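Esterase A (Caulobacter crescentus, PDB 5GKV) probably hydrolyses ester bonds, as a serine hydrolase of the beta-lactamase and penicillin-binding protein family. Local coordinates at residues R98-A106 / D118-L126. Residues are numbered along the deposited sequence; the frame is centred on the assembly and turned at random.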
ATOM      1  N   ARG A  98       2.510  -4.326 -22.463  1.00 21.11           N
ATOM      2  CA  ARG A  98       3.852  -4.858 -22.280  1.00 21.48           C
ATOM      3  C   ARG A  98       3.871  -6.116 -21.415  1.00 20.24           C
ATOM      4  O   ARG A  98       4.926  -6.727 -21.256  1.00 22.07           O
ATOM      5  CB  ARG A  98       4.757  -3.790 -21.660  1.00 24.31           C
ATOM      6  CG  ARG A  98       4.866  -2.510 -22.484  1.00 29.65           C
ATOM      7  CD  ARG A  98       5.956  -1.602 -21.935  1.00 38.20           C
ATOM      8  NE  ARG A  98       7.260  -2.167 -22.266  1.00 47.35           N
ATOM      9  CZ  ARG A  98       8.425  -1.678 -21.844  1.00 47.51           C
ATOM     10  NH1 ARG A  98       8.470  -0.597 -21.057  1.00 44.39           N
ATOM     11  NH2 ARG A  98       9.560  -2.274 -22.210  1.00 45.01           N
ATOM     12  N   LEU A  99       2.726  -6.506 -20.872  1.00 21.67           N
ATOM     13  CA  LEU A  99       2.562  -7.559 -19.877  1.00 20.87           C
ATOM     14  C   LEU A  99       1.083  -7.880 -19.868  1.00 19.51           C
ATOM     15  O   LEU A  99       0.267  -7.027 -20.219  1.00 23.52           O
ATOM     16  CB  LEU A  99       3.030  -7.092 -18.485  1.00 18.72           C
ATOM     17  CG  LEU A  99       3.085  -8.072 -17.305  1.00 21.76           C
ATOM     18  CD1 LEU A  99       4.207  -9.068 -17.514  1.00 21.06           C
ATOM     19  CD2 LEU A  99       3.272  -7.306 -15.980  1.00 18.97           C
ATOM     20  N   ALA A 100       0.743  -9.111 -19.505  1.00 18.11           N
ATOM     21  CA  ALA A 100      -0.651  -9.516 -19.405  1.00 26.56           C
ATOM     22  C   ALA A 100      -0.868 -10.141 -18.040  1.00 20.53           C
ATOM     23  O   ALA A 100       0.029 -10.804 -17.514  1.00 22.87           O
ATOM     24  CB  ALA A 100      -1.049 -10.502 -20.513  1.00 23.56           C
ATOM     25  N   TYR A 101      -2.045  -9.897 -17.456  1.00 18.69           N
ATOM     26  CA  TYR A 101      -2.317 -10.416 -16.117  1.00 18.69           C
ATOM     27  C   TYR A 101      -2.326 -11.937 -16.093  1.00 21.51           C
ATOM     28  O   TYR A 101      -1.989 -12.539 -15.070  1.00 21.64           O
ATOM     29  CB  TYR A 101      -3.644  -9.874 -15.594  1.00 19.72           C
ATOM     30  CG  TYR A 101      -3.528  -8.500 -14.949  1.00 21.92           C
ATOM     31  CD1 TYR A 101      -2.615  -8.277 -13.929  1.00 19.86           C
ATOM     32  CD2 TYR A 101      -4.336  -7.443 -15.352  1.00 21.48           C
ATOM     33  CE1 TYR A 101      -2.493  -7.042 -13.334  1.00 20.47           C
ATOM     34  CE2 TYR A 101      -4.221  -6.169 -14.754  1.00 20.73           C
ATOM     35  CZ  TYR A 101      -3.300  -5.993 -13.742  1.00 21.08           C
ATOM     36  OH  TYR A 101      -3.152  -4.783 -13.128  1.00 18.89           O
ATOM     37  N   ASP A 102      -2.704 -12.586 -17.193  1.00 20.93           N
ATOM     38  CA  ASP A 102      -2.731 -14.045 -17.207  1.00 22.45           C
ATOM     39  C   ASP A 102      -1.462 -14.643 -17.806  1.00 26.41           C
ATOM     40  O   ASP A 102      -1.418 -15.845 -18.087  1.00 25.72           O
ATOM     41  CB  ASP A 102      -3.984 -14.546 -17.942  1.00 26.46           C
ATOM     42  CG  ASP A 102      -4.006 -14.152 -19.415  1.00 34.62           C
ATOM     43  OD1 ASP A 102      -3.120 -13.384 -19.861  1.00 29.48           O
ATOM     44  OD2 ASP A 102      -4.925 -14.612 -20.125  1.00 35.45           O
ATOM     45  N   GLN A 103      -0.436 -13.824 -18.003  1.00 24.22           N
ATOM     46  CA  GLN A 103       0.871 -14.280 -18.448  1.00 27.40           C
ATOM     47  C   GLN A 103       1.615 -14.949 -17.296  1.00 26.99           C
ATOM     48  O   GLN A 103       1.578 -14.474 -16.161  1.00 23.33           O
ATOM     49  CB  GLN A 103       1.663 -13.080 -18.975  1.00 24.79           C
ATOM     50  CG  GLN A 103       3.028 -13.349 -19.533  1.00 29.61           C
ATOM     51  CD  GLN A 103       3.597 -12.097 -20.161  1.00 33.36           C
ATOM     52  OE1 GLN A 103       2.964 -11.034 -20.130  1.00 25.07           O
ATOM     53  NE2 GLN A 103       4.791 -12.206 -20.733  1.00 34.10           N
ATOM     54  N   ALA A 104       2.283 -16.065 -17.596  1.00 23.85           N
ATOM     55  CA  ALA A 104       3.113 -16.738 -16.602  1.00 21.19           C
ATOM     56  C   ALA A 104       4.260 -15.841 -16.158  1.00 23.31           C
ATOM     57  O   ALA A 104       4.973 -15.257 -16.988  1.00 24.43           O
ATOM     58  CB  ALA A 104       3.662 -18.055 -17.166  1.00 22.63           C
ATOM     59  N   VAL A 105       4.439 -15.734 -14.840  1.00 19.21           N
ATOM     60  CA  VAL A 105       5.585 -15.001 -14.306  1.00 22.06           C
ATOM     61  C   VAL A 105       6.869 -15.506 -14.944  1.00 25.82           C
ATOM     62  O   VAL A 105       7.753 -14.724 -15.312  1.00 22.26           O
ATOM     63  CB  VAL A 105       5.639 -15.123 -12.771  1.00 19.06           C
ATOM     64  CG1 VAL A 105       6.904 -14.459 -12.230  1.00 19.13           C
ATOM     65  CG2 VAL A 105       4.404 -14.468 -12.140  1.00 16.94           C
ATOM     66  N   ALA A 106       6.978 -16.826 -15.108  1.00 25.40           N
ATOM     67  CA  ALA A 106       8.188 -17.412 -15.669  1.00 25.76           C
ATOM     68  C   ALA A 106       8.480 -16.897 -17.069  1.00 27.14           C
ATOM     69  O   ALA A 106       9.641 -16.927 -17.495  1.00 26.13           O
ATOM     70  CB  ALA A 106       8.065 -18.942 -15.664  1.00 22.32           C
ATOM     71  N   ASP A 118       6.027 -22.895 -12.712  1.00 28.08           N
ATOM     72  CA  ASP A 118       6.175 -22.483 -14.108  1.00 25.94           C
ATOM     73  C   ASP A 118       4.893 -21.920 -14.710  1.00 24.14           C
ATOM     74  O   ASP A 118       4.969 -21.236 -15.732  1.00 25.41           O
ATOM     75  CB  ASP A 118       6.643 -23.667 -14.952  1.00 32.61           C
ATOM     76  CG  ASP A 118       5.770 -24.877 -14.748  1.00 37.19           C
ATOM     77  OD1 ASP A 118       5.966 -25.579 -13.726  1.00 45.52           O
ATOM     78  OD2 ASP A 118       4.865 -25.102 -15.578  1.00 44.62           O
ATOM     79  N   ALA A 119       3.725 -22.189 -14.118  1.00 24.32           N
ATOM     80  CA  ALA A 119       2.458 -21.684 -14.635  1.00 26.52           C
ATOM     81  C   ALA A 119       1.840 -20.570 -13.791  1.00 25.15           C
ATOM     82  O   ALA A 119       0.781 -20.053 -14.165  1.00 25.50           O
ATOM     83  CB  ALA A 119       1.438 -22.820 -14.776  1.00 23.58           C
ATOM     84  N   VAL A 120       2.441 -20.210 -12.655  1.00 23.01           N
ATOM     85  CA  VAL A 120       1.904 -19.113 -11.847  1.00 20.26           C
ATOM     86  C   VAL A 120       1.838 -17.847 -12.689  1.00 21.87           C
ATOM     87  O   VAL A 120       2.827 -17.455 -13.319  1.00 22.20           O
ATOM     88  CB  VAL A 120       2.780 -18.897 -10.606  1.00 18.75           C
ATOM     89  CG1 VAL A 120       2.252 -17.712  -9.778  1.00 21.63           C
ATOM     90  CG2 VAL A 120       2.844 -20.173  -9.769  1.00 22.06           C
ATOM     91  N   THR A 121       0.682 -17.190 -12.700  1.00 21.39           N
ATOM     92  CA  THR A 121       0.532 -15.990 -13.513  1.00 23.78           C
ATOM     93  C   THR A 121       0.800 -14.710 -12.715  1.00 21.25           C
ATOM     94  O   THR A 121       0.873 -14.704 -11.479  1.00 19.94           O
ATOM     95  CB  THR A 121      -0.867 -15.913 -14.132  1.00 23.19           C
ATOM     96  OG1 THR A 121      -1.846 -15.820 -13.095  1.00 19.71           O
ATOM     97  CG2 THR A 121      -1.162 -17.145 -14.996  1.00 24.24           C
ATOM     98  N   VAL A 122       0.930 -13.604 -13.461  1.00 18.70           N
ATOM     99  CA  VAL A 122       1.110 -12.286 -12.853  1.00 19.50           C
ATOM    100  C   VAL A 122      -0.011 -11.997 -11.856  1.00 17.87           C
ATOM    101  O   VAL A 122       0.242 -11.659 -10.695  1.00 16.39           O
ATOM    102  CB  VAL A 122       1.203 -11.193 -13.941  1.00 19.35           C
ATOM    103  CG1 VAL A 122       1.200  -9.767 -13.320  1.00 17.67           C
ATOM    104  CG2 VAL A 122       2.469 -11.380 -14.767  1.00 20.98           C
ATOM    105  N   GLU A 123      -1.268 -12.155 -12.280  1.00 18.41           N
ATOM    106  CA  GLU A 123      -2.361 -11.778 -11.388  1.00 19.55           C
ATOM    107  C   GLU A 123      -2.477 -12.735 -10.198  1.00 21.09           C
ATOM    108  O   GLU A 123      -2.907 -12.320  -9.114  1.00 18.30           O
ATOM    109  CB  GLU A 123      -3.683 -11.693 -12.159  1.00 20.54           C
ATOM    110  CG  GLU A 123      -4.159 -13.023 -12.760  1.00 20.23           C
ATOM    111  CD  GLU A 123      -5.237 -12.836 -13.808  1.00 23.82           C
ATOM    112  OE1 GLU A 123      -5.898 -11.773 -13.814  1.00 22.17           O
ATOM    113  OE2 GLU A 123      -5.421 -13.755 -14.636  1.00 21.15           O
ATOM    114  N   GLN A 124      -2.065 -13.996 -10.360  1.00 18.09           N
ATOM    115  CA  GLN A 124      -2.041 -14.912  -9.219  1.00 17.43           C
ATOM    116  C   GLN A 124      -1.029 -14.450  -8.177  1.00 17.27           C
ATOM    117  O   GLN A 124      -1.312 -14.467  -6.970  1.00 19.82           O
ATOM    118  CB  GLN A 124      -1.730 -16.345  -9.697  1.00 14.41           C
ATOM    119  CG  GLN A 124      -2.951 -17.026 -10.312  1.00 18.92           C
ATOM    120  CD  GLN A 124      -2.608 -18.226 -11.184  1.00 20.73           C
ATOM    121  OE1 GLN A 124      -1.466 -18.670 -11.239  1.00 18.46           O
ATOM    122  NE2 GLN A 124      -3.606 -18.748 -11.875  1.00 23.72           N
ATOM    123  N   ALA A 125       0.152 -14.020  -8.631  1.00 15.74           N
ATOM    124  CA  ALA A 125       1.179 -13.511  -7.724  1.00 19.01           C
ATOM    125  C   ALA A 125       0.702 -12.271  -6.987  1.00 18.80           C
ATOM    126  O   ALA A 125       0.927 -12.130  -5.777  1.00 15.24           O
ATOM    127  CB  ALA A 125       2.460 -13.183  -8.494  1.00 17.30           C
ATOM    128  N   LEU A 126       0.064 -11.349  -7.707  1.00 16.03           N
ATOM    129  CA  LEU A 126      -0.320 -10.073  -7.113  1.00 17.73           C
ATOM    130  C   LEU A 126      -1.531 -10.188  -6.205  1.00 17.32           C
ATOM    131  O   LEU A 126      -1.735  -9.301  -5.373  1.00 17.84           O
ATOM    132  CB  LEU A 126      -0.589  -9.032  -8.205  1.00 17.48           C
ATOM    133  CG  LEU A 126       0.646  -8.624  -9.016  1.00 21.44           C
ATOM    134  CD1 LEU A 126       0.236  -7.618 -10.086  1.00 21.62           C
ATOM    135  CD2 LEU A 126       1.720  -8.042  -8.108  1.00 21.18           C
TER
HETATM  136  O   HOH W   1       5.369 -18.563 -13.652  1.00 22.37           O
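The side chains of Tyr101 and Glu123 cross at about a right angle, yet the carboxylate of Glu123 is turned nearly parallel to the ring (10°). OE1 of Glu123 comes to 3.4 Å from CB of Tyr101. Glu123 gets there because its CG stands between the backbone N and the carbonyl carbon (chi1 64°), with an extended chain beyond. OE1 also takes a salt bridge from Arg304, which makes a cation-pi contact with the Tyr101 ring. Asp102 OD2 lies 5.6 Å from Glu123 OE2, and the salt bridge may ease this like-charge proximity.

Val122 packs against the turn, its CB on Tyr101 O and its CG2 on Gln103 O and Ala100 O. CG2 also meets CD1 of Leu99 tip to tip at 4.0 Å. Its CG1 comes obliquely to the tyrosine ring, 4.1 Å from CD1 of Tyr101. Leu126 CD1 lies at the edge of that ring, near its plane. Val105 CG2 adds a looser contact with Ala125 CB.

Three backbone bonds fix the register. Glu123 N donates to a lone pair of Tyr101 O at 2.9 Å. Val122 N meets Gln103 O nearly end-on, though the N-H itself is bent (151°). Val105 N donates to Val120 O at 2.8 Å, and a water links the same oxygen to Ala106 N. The last two bonds flank Ala104 and Thr121 and make a single antiparallel bridge; the first lies further on, at the helix start. Thr121 is the N-cap of helix 122-126. With Gln124 it forms a capping box: Gln124 N donates to Thr121 OG1 and Thr121 N to Gln124 OE1.

The turn Ala100 to Gln103 thus docks on the first turn of helix 122-126. Helix 82-95 packs against Leu99, Tyr101 and Leu126. Helix 173-186 also touches Leu99 and Leu126, and helix 294-301 adjoins the Tyr101 side chain.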